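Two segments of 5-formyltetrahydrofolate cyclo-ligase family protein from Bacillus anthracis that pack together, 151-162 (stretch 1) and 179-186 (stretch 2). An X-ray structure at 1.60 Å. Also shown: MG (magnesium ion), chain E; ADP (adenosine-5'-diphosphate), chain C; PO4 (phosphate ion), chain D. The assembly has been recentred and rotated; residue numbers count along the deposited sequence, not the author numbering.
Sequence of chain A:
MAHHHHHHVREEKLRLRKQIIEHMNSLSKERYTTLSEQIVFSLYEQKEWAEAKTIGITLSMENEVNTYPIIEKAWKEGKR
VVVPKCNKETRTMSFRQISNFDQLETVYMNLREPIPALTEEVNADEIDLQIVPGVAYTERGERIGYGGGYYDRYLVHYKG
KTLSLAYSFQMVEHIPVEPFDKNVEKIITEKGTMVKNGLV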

ATOM      1  N   TYR A 151      -8.493   0.363   3.295  1.00 27.25           N
ATOM      2  CA  TYR A 151      -7.511   0.130   4.360  1.00 28.60           C
ATOM      3  C   TYR A 151      -7.949   0.708   5.688  1.00 28.85           C
ATOM      4  O   TYR A 151      -7.694   0.098   6.722  1.00 28.96           O
ATOM      5  N   ASP A 152      -8.663   1.852   5.663  1.00 28.78           N
ATOM      6  CA  ASP A 152      -9.190   2.408   6.884  1.00 27.94           C
ATOM      7  C   ASP A 152     -10.059   1.360   7.609  1.00 29.60           C
ATOM      8  O   ASP A 152      -9.960   1.232   8.819  1.00 31.00           O
ATOM      9  N   ARG A 153     -10.869   0.593   6.847  1.00 28.64           N
ATOM     10  CA  ARG A 153     -11.762  -0.394   7.426  1.00 29.56           C
ATOM     11  C   ARG A 153     -10.973  -1.621   7.864  1.00 29.77           C
ATOM     12  O   ARG A 153     -11.187  -2.168   8.939  1.00 29.99           O
ATOM     13  N   TYR A 154     -10.087  -2.071   6.990  1.00 30.32           N
ATOM     14  CA  TYR A 154      -9.289  -3.274   7.228  1.00 30.96           C
ATOM     15  C   TYR A 154      -8.361  -3.118   8.439  1.00 31.26           C
ATOM     16  O   TYR A 154      -8.263  -4.018   9.261  1.00 31.50           O
ATOM     17  N   LEU A 155      -7.731  -1.962   8.553  1.00 31.73           N
ATOM     18  CA  LEU A 155      -6.758  -1.744   9.631  1.00 32.30           C
ATOM     19  C   LEU A 155      -7.371  -1.683  11.029  1.00 33.27           C
ATOM     20  O   LEU A 155      -6.637  -1.764  12.021  1.00 34.65           O
ATOM     21  N   VAL A 156      -8.698  -1.544  11.112  1.00 31.53           N
ATOM     22  CA  VAL A 156      -9.417  -1.665  12.405  1.00 32.34           C
ATOM     23  C   VAL A 156      -9.115  -3.018  13.069  1.00 33.26           C
ATOM     24  O   VAL A 156      -8.839  -3.061  14.263  1.00 34.22           O
ATOM     25  N   HIS A 157      -9.140  -4.101  12.295  1.00 33.37           N
ATOM     26  CA  HIS A 157      -8.993  -5.449  12.833  1.00 35.31           C
ATOM     27  C   HIS A 157      -7.609  -6.061  12.634  1.00 35.14           C
ATOM     28  O   HIS A 157      -7.290  -7.117  13.185  1.00 36.30           O
ATOM     29  N   TYR A 158      -6.770  -5.399  11.865  1.00 34.21           N
ATOM     30  CA  TYR A 158      -5.442  -5.930  11.624  1.00 32.70           C
ATOM     31  C   TYR A 158      -4.520  -5.465  12.743  1.00 33.41           C
ATOM     32  O   TYR A 158      -4.383  -4.254  12.972  1.00 34.02           O
ATOM     33  N   LYS A 159      -3.869  -6.427  13.398  1.00 31.55           N
ATOM     34  CA  LYS A 159      -2.991  -6.133  14.522  1.00 32.90           C
ATOM     35  C   LYS A 159      -1.498  -6.339  14.305  1.00 32.20           C
ATOM     36  O   LYS A 159      -0.698  -6.163  15.245  1.00 32.23           O
ATOM     37  N   GLY A 160      -1.118  -6.728  13.095  1.00 31.48           N
ATOM     38  CA  GLY A 160       0.266  -6.928  12.760  1.00 31.04           C
ATOM     39  C   GLY A 160       0.983  -5.635  12.454  1.00 31.05           C
ATOM     40  O   GLY A 160       0.510  -4.549  12.755  1.00 32.02           O
ATOM     41  N   LYS A 161       2.137  -5.751  11.833  1.00 30.38           N
ATOM     42  CA  LYS A 161       2.965  -4.598  11.481  1.00 30.11           C
ATOM     43  C   LYS A 161       2.537  -3.976  10.156  1.00 29.94           C
ATOM     44  O   LYS A 161       2.170  -4.709   9.255  1.00 31.47           O
ATOM     45  N   THR A 162       2.624  -2.656  10.037  1.00 29.77           N
ATOM     46  CA  THR A 162       2.279  -1.955   8.802  1.00 29.75           C
ATOM     47  C   THR A 162       3.415  -1.069   8.334  1.00 30.53           C
ATOM     48  O   THR A 162       4.145  -0.482   9.148  1.00 32.24           O
ATOM     49  N   PRO A 179     -12.126  10.729  11.986  1.00 30.74           N
ATOM     50  CA  PRO A 179     -12.016   9.759  13.085  1.00 31.01           C
ATOM     51  C   PRO A 179     -11.749   8.343  12.618  1.00 31.05           C
ATOM     52  O   PRO A 179     -11.014   7.618  13.282  1.00 33.23           O
ATOM     53  N   PHE A 180     -12.306   7.959  11.470  1.00 30.07           N
ATOM     54  CA  PHE A 180     -12.009   6.642  10.851  1.00 29.65           C
ATOM     55  C   PHE A 180     -10.665   6.461  10.080  1.00 29.37           C
ATOM     56  O   PHE A 180     -10.373   5.372   9.641  1.00 28.73           O
ATOM     57  N   ASP A 181      -9.885   7.514   9.866  1.00 27.75           N
ATOM     58  CA  ASP A 181      -8.605   7.406   9.162  1.00 28.76           C
ATOM     59  C   ASP A 181      -7.599   6.665  10.038  1.00 29.39           C
ATOM     60  O   ASP A 181      -7.387   7.056  11.184  1.00 30.60           O
ATOM     61  N   LYS A 182      -7.041   5.583   9.510  1.00 28.81           N
ATOM     62  CA  LYS A 182      -6.036   4.762  10.216  1.00 30.10           C
ATOM     63  C   LYS A 182      -4.642   5.172   9.795  1.00 31.01           C
ATOM     64  O   LYS A 182      -4.382   5.444   8.614  1.00 32.32           O
ATOM     65  N   ASN A 183      -3.721   5.189  10.750  1.00 31.10           N
ATOM     66  CA  ASN A 183      -2.316   5.528  10.455  1.00 30.12           C
ATOM     67  C   ASN A 183      -1.490   4.293  10.191  1.00 31.06           C
ATOM     68  O   ASN A 183      -1.833   3.214  10.644  1.00 32.96           O
ATOM     69  N   VAL A 184      -0.364   4.472   9.516  1.00 28.45           N
ATOM     70  CA  VAL A 184       0.607   3.372   9.292  1.00 29.96           C
ATOM     71  C   VAL A 184       1.802   3.575  10.242  1.00 29.93           C
ATOM     72  O   VAL A 184       2.054   4.696  10.662  1.00 29.76           O
ATOM     73  N   GLU A 185       2.503   2.496  10.565  1.00 29.56           N
ATOM     74  CA  GLU A 185       3.579   2.536  11.551  1.00 29.99           C
ATOM     75  C   GLU A 185       4.909   3.055  11.003  1.00 29.23           C
ATOM     76  O   GLU A 185       5.762   3.487  11.769  1.00 30.52           O
ATOM     77  N   LYS A 186       5.115   2.915   9.718  1.00 28.78           N
ATOM     78  CA  LYS A 186       6.400   3.304   9.109  1.00 28.46           C
ATOM     79  C   LYS A 186       6.190   3.663   7.663  1.00 29.32           C
ATOM     80  O   LYS A 186       5.369   3.036   6.965  1.00 28.92           O
TER

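Packing of residues 179-186 against 151-162, which together bury 507 Å² and meet at two sites, around Asp152 and around Thr162. Pro179 lies out of reach. Phe180 (chi1 p) sets its ring edge toward Asp152, CD1 lying 3.9 Å from Asp152 OD2, while ADP C2' sits over one face. Its carbonyl is tied to the helix by water 2, which donates to Phe180 O (2.6 Å) and Asp152 O (2.7 Å) and accepts from ADP N6 (2.9 Å). Asp181 (m) starts away from stretch 1, yet its carboxylate returns to the magnesium ion. Asp181 OD1 and Asp152 OD2 are only 2.9 Å apart, a closeness explained by the metal they share: Mg lies 2.1 Å from Asp181 OD1 and 1.9 Å from Asp152 OD2. ADP O3B and O1A and waters 3 and 5 complete its six ligands. Asp152 (m) uses its other oxygen for the backbone: Lys182 N donates to Asp152 OD1 (2.9 Å, nearly linear at 177°), and water 1 bridges Asp152 OD1 and Lys182 O, at 2.8 Å from each. Lys182 points toward stretch 1 and runs along it in a bent chain (m, m, m, t), packing on Leu155 (m, t): Lys182 CB is 3.9 Å from Leu155 CB, and Lys182 CE is 3.6 Å from Leu155 O. Asn183 (m) turns its side chain away. Val184 (m) points sideways, its CB 4.0 Å from Thr162 OG1. Glu185 (m, t) points toward the strand and forms a reciprocal pair with Thr162 (p): Glu185 N donates to Thr162 OG1 (2.9 Å), and Thr162 N to Glu185 OE1 (3.1 Å). Water 4 donates to Glu185 OE2 (2.4 Å) and Gly160 O (3.1 Å), linking the carboxylate to the loop. Lys186 (t, t, m, t) leads its side-chain end away.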

ATOM      1  CB  TYR A 151      -6.089   0.552   3.968  1.00 28.49           C
ATOM      2  CG  TYR A 151      -5.439  -0.504   3.076  1.00 29.75           C
ATOM      3  CD1 TYR A 151      -5.723  -0.566   1.706  1.00 29.15           C
ATOM      4  CD2 TYR A 151      -4.641  -1.523   3.626  1.00 26.26           C
ATOM      5  CE1 TYR A 151      -5.146  -1.600   0.900  1.00 30.16           C
ATOM      6  CE2 TYR A 151      -4.052  -2.546   2.837  1.00 29.27           C
ATOM      7  CZ  TYR A 151      -4.329  -2.559   1.472  1.00 30.45           C
ATOM      8  OH  TYR A 151      -3.792  -3.514   0.693  1.00 29.22           O
ATOM      9  CB  ASP A 152      -9.991   3.677   6.591  1.00 26.49           C
ATOM     10  CG  ASP A 152      -9.097   4.895   6.384  1.00 25.90           C
ATOM     11  OD1 ASP A 152      -7.903   4.875   6.797  1.00 30.22           O
ATOM     12  OD2 ASP A 152      -9.560   5.890   5.803  1.00 29.02           O
ATOM     13  CB  ARG A 153     -12.842  -0.779   6.414  1.00 28.80           C
ATOM     14  CG  ARG A 153     -13.821   0.331   6.127  1.00 25.52           C
ATOM     15  CD  ARG A 153     -14.821  -0.163   5.100  1.00 27.32           C
ATOM     16  NE  ARG A 153     -15.977   0.699   4.888  1.00 27.23           N
ATOM     17  CZ  ARG A 153     -15.940   1.804   4.152  1.00 27.86           C
ATOM     18  NH1 ARG A 153     -17.055   2.489   3.949  1.00 31.22           N
ATOM     19  NH2 ARG A 153     -14.780   2.202   3.613  1.00 31.93           N
ATOM     20  CB  TYR A 154      -8.440  -3.585   6.004  1.00 31.21           C
ATOM     21  CG  TYR A 154      -7.590  -4.801   6.186  1.00 29.44           C
ATOM     22  CD1 TYR A 154      -8.134  -6.074   6.023  1.00 30.88           C
ATOM     23  CD2 TYR A 154      -6.240  -4.699   6.518  1.00 31.24           C
ATOM     24  CE1 TYR A 154      -7.390  -7.193   6.185  1.00 30.20           C
ATOM     25  CE2 TYR A 154      -5.459  -5.848   6.704  1.00 31.42           C
ATOM     26  CZ  TYR A 154      -6.047  -7.091   6.528  1.00 31.53           C
ATOM     27  OH  TYR A 154      -5.322  -8.241   6.657  1.00 30.91           O
ATOM     28  CB  LEU A 155      -5.846  -0.536   9.351  1.00 33.08           C
ATOM     29  CG  LEU A 155      -4.911  -0.717   8.166  1.00 31.69           C
ATOM     30  CD1 LEU A 155      -4.195   0.607   7.894  1.00 31.03           C
ATOM     31  CD2 LEU A 155      -3.948  -1.877   8.390  1.00 32.20           C
ATOM     32  CB  VAL A 156     -10.932  -1.485  12.238  1.00 31.52           C
ATOM     33  CG1 VAL A 156     -11.683  -1.705  13.594  1.00 30.83           C
ATOM     34  CG2 VAL A 156     -11.240  -0.105  11.704  1.00 31.50           C
ATOM     35  CB  HIS A 157     -10.095  -6.356  12.267  1.00 36.64           C
ATOM     36  CG  HIS A 157     -11.467  -5.783  12.439  1.00 39.95           C
ATOM     37  ND1 HIS A 157     -12.096  -5.713  13.663  1.00 43.38           N
ATOM     38  CD2 HIS A 157     -12.309  -5.203  11.549  1.00 42.85           C
ATOM     39  CE1 HIS A 157     -13.274  -5.132  13.519  1.00 43.33           C
ATOM     40  NE2 HIS A 157     -13.427  -4.815  12.245  1.00 41.57           N
ATOM     41  CB  TYR A 158      -4.900  -5.494  10.260  1.00 32.66           C
ATOM     42  CG  TYR A 158      -3.512  -5.988  10.012  1.00 30.85           C
ATOM     43  CD1 TYR A 158      -3.269  -7.340   9.790  1.00 30.61           C
ATOM     44  CD2 TYR A 158      -2.438  -5.105  10.004  1.00 29.43           C
ATOM     45  CE1 TYR A 158      -1.958  -7.808   9.542  1.00 28.47           C
ATOM     46  CE2 TYR A 158      -1.139  -5.548   9.764  1.00 31.88           C
ATOM     47  CZ  TYR A 158      -0.902  -6.898   9.571  1.00 28.72           C
ATOM     48  OH  TYR A 158       0.384  -7.293   9.326  1.00 32.65           O
ATOM     49  CB  LYS A 159      -3.452  -6.928  15.754  1.00 32.00           C
ATOM     50  CG  LYS A 159      -4.895  -6.690  16.156  1.00 36.05           C
ATOM     51  CD  LYS A 159      -5.200  -5.206  16.306  1.00 38.57           C
ATOM     52  CE  LYS A 159      -6.526  -4.988  16.993  1.00 42.44           C
ATOM     53  NZ  LYS A 159      -6.961  -3.594  16.753  1.00 44.97           N
ATOM     54  CB  LYS A 161       4.422  -5.039  11.421  1.00 29.35           C
ATOM     55  CG  LYS A 161       4.938  -5.497  12.832  1.00 31.38           C
ATOM     56  CD  LYS A 161       6.305  -6.110  12.696  1.00 33.61           C
ATOM     57  CE  LYS A 161       6.545  -7.066  13.861  1.00 38.25           C
ATOM     58  NZ  LYS A 161       7.114  -6.289  14.986  1.00 39.99           N
ATOM     59  CB  THR A 162       1.034  -1.044   8.936  1.00 30.46           C
ATOM     60  OG1 THR A 162       1.208  -0.068   9.971  1.00 30.32           O
ATOM     61  CG2 THR A 162      -0.190  -1.874   9.246  1.00 31.75           C
ATOM     62  CB  PRO A 179     -13.373   9.832  13.796  1.00 30.27           C
ATOM     63  CG  PRO A 179     -14.101  10.998  13.230  1.00 30.18           C
ATOM     64  CD  PRO A 179     -13.399  11.473  11.993  1.00 30.62           C
ATOM     65  CB  PHE A 180     -13.156   6.299   9.893  1.00 31.27           C
ATOM     66  CG  PHE A 180     -13.405   7.374   8.866  1.00 32.76           C
ATOM     67  CD1 PHE A 180     -12.525   7.521   7.766  1.00 35.75           C
ATOM     68  CD2 PHE A 180     -14.475   8.286   9.034  1.00 33.17           C
ATOM     69  CE1 PHE A 180     -12.706   8.526   6.841  1.00 35.65           C
ATOM     70  CE2 PHE A 180     -14.672   9.294   8.096  1.00 35.31           C
ATOM     71  CZ  PHE A 180     -13.798   9.407   6.997  1.00 34.15           C
ATOM     72  CB  ASP A 181      -8.102   8.801   8.798  1.00 28.20           C
ATOM     73  CG  ASP A 181      -8.825   9.385   7.590  1.00 29.07           C
ATOM     74  OD1 ASP A 181      -9.262   8.605   6.727  1.00 29.24           O
ATOM     75  OD2 ASP A 181      -8.988  10.603   7.496  1.00 29.62           O
ATOM     76  CB  LYS A 182      -6.268   3.282   9.972  1.00 29.71           C
ATOM     77  CG  LYS A 182      -7.653   2.780  10.529  1.00 31.14           C
ATOM     78  CD  LYS A 182      -7.794   2.922  12.044  1.00 32.96           C
ATOM     79  CE  LYS A 182      -7.227   1.709  12.768  1.00 36.96           C
ATOM     80  NZ  LYS A 182      -7.402   1.836  14.240  1.00 40.53           N
ATOM     81  CB  ASN A 183      -1.698   6.239  11.671  1.00 31.67           C
ATOM     82  CG  ASN A 183      -2.277   7.617  11.902  1.00 33.59           C
ATOM     83  OD1 ASN A 183      -3.047   8.147  11.089  1.00 35.02           O
ATOM     84  ND2 ASN A 183      -1.926   8.218  13.043  1.00 36.92           N
ATOM     85  CB  VAL A 184       1.100   3.272   7.826  1.00 30.81           C
ATOM     86  CG1 VAL A 184      -0.055   2.872   6.911  1.00 33.69           C
ATOM     87  CG2 VAL A 184       1.701   4.602   7.325  1.00 30.67           C
ATOM     88  CB  GLU A 185       3.826   1.149  12.139  1.00 30.71           C
ATOM     89  CG  GLU A 185       2.708   0.750  13.041  1.00 32.26           C
ATOM     90  CD  GLU A 185       2.812  -0.716  13.467  1.00 37.71           C
ATOM     91  OE1 GLU A 185       3.468  -1.551  12.792  1.00 36.04           O
ATOM     92  OE2 GLU A 185       2.204  -1.038  14.485  1.00 42.08           O
ATOM     93  CB  LYS A 186       7.352   2.105   9.146  1.00 29.63           C
ATOM     94  CG  LYS A 186       8.755   2.439   8.487  1.00 31.83           C
ATOM     95  CD  LYS A 186       9.685   1.249   8.509  1.00 33.09           C
ATOM     96  CE  LYS A 186      10.315   1.077   9.900  1.00 37.30           C
ATOM     97  NZ  LYS A 186      11.305  -0.047   9.931  1.00 33.52           N
TER
HETATM   98 MG    MG E1192      -9.039   7.511   4.912  1.00 20.89          MG
HETATM   99  PB  ADP C1190      -9.179   7.010   1.743  1.00 32.67           P
HETATM  100  O1B ADP C1190      -9.164   5.879   0.719  1.00 30.98           O
HETATM  101  O2B ADP C1190      -8.310   8.134   1.317  1.00 34.47           O
HETATM  102  O3B ADP C1190      -8.930   6.390   3.101  1.00 33.73           O
HETATM  103  PA  ADP C1190     -11.589   8.172   2.920  1.00 33.07           P
HETATM  104  O1A ADP C1190     -10.813   8.348   4.199  1.00 34.58           O
HETATM  105  O2A ADP C1190     -12.310   9.332   2.447  1.00 31.84           O
HETATM  106  O3A ADP C1190     -10.678   7.575   1.717  1.00 33.56           O
HETATM  107  O5' ADP C1190     -12.718   7.048   3.196  1.00 34.23           O
HETATM  108  C5' ADP C1190     -13.690   6.882   2.141  1.00 32.99           C
HETATM  109  C4' ADP C1190     -15.039   6.495   2.696  1.00 34.45           C
HETATM  110  O4' ADP C1190     -14.859   5.351   3.516  1.00 35.40           O
HETATM  111  C3' ADP C1190     -15.578   7.623   3.568  1.00 38.36           C
HETATM  112  O3' ADP C1190     -16.846   7.974   3.052  1.00 40.31           O
HETATM  113  C2' ADP C1190     -15.664   7.026   4.958  1.00 38.47           C
HETATM  114  O2' ADP C1190     -16.900   7.288   5.558  1.00 42.77           O
HETATM  115  C1' ADP C1190     -15.560   5.526   4.746  1.00 33.81           C
HETATM  116  N9  ADP C1190     -14.897   4.798   5.859  1.00 33.84           N
HETATM  117  C8  ADP C1190     -13.574   4.767   6.108  1.00 34.35           C
HETATM  118  N7  ADP C1190     -13.312   3.972   7.172  1.00 34.96           N
HETATM  119  C5  ADP C1190     -14.462   3.478   7.634  1.00 31.48           C
HETATM  120  C6  ADP C1190     -14.863   2.549   8.724  1.00 33.48           C
HETATM  121  N6  ADP C1190     -13.950   2.013   9.559  1.00 35.71           N
HETATM  122  N1  ADP C1190     -16.154   2.226   8.825  1.00 33.15           N
HETATM  123  C2  ADP C1190     -17.087   2.759   8.010  1.00 34.56           C
HETATM  124  N3  ADP C1190     -16.787   3.588   6.989  1.00 34.89           N
HETATM  125  C4  ADP C1190     -15.510   3.976   6.736  1.00 31.90           C
HETATM  126  P   PO4 D1191      -7.847   2.620   0.087  1.00 22.53           P
HETATM  127  O1  PO4 D1191      -7.627   2.249   1.410  1.00 20.61           O
HETATM  128  O2  PO4 D1191      -7.692   4.084  -0.225  1.00 28.89           O
HETATM  129  O3  PO4 D1191      -6.848   1.879  -0.851  1.00 32.70           O
HETATM  130  O4  PO4 D1191      -9.276   2.334  -0.360  1.00 29.86           O
HETATM  131  O   HOH W   1      -5.300   4.074   6.395  1.00 23.05           O
HETATM  132  O   HOH W   2     -11.361   3.022  10.297  1.00 25.80           O
HETATM  133  O   HOH W   3      -7.052   7.078   5.503  1.00 22.40           O
HETATM  134  O   HOH W   4       2.212  -3.382  15.012  1.00 36.31           O
HETATM  135  O   HOH W   5      -8.128   9.323   3.877  1.00 24.50           O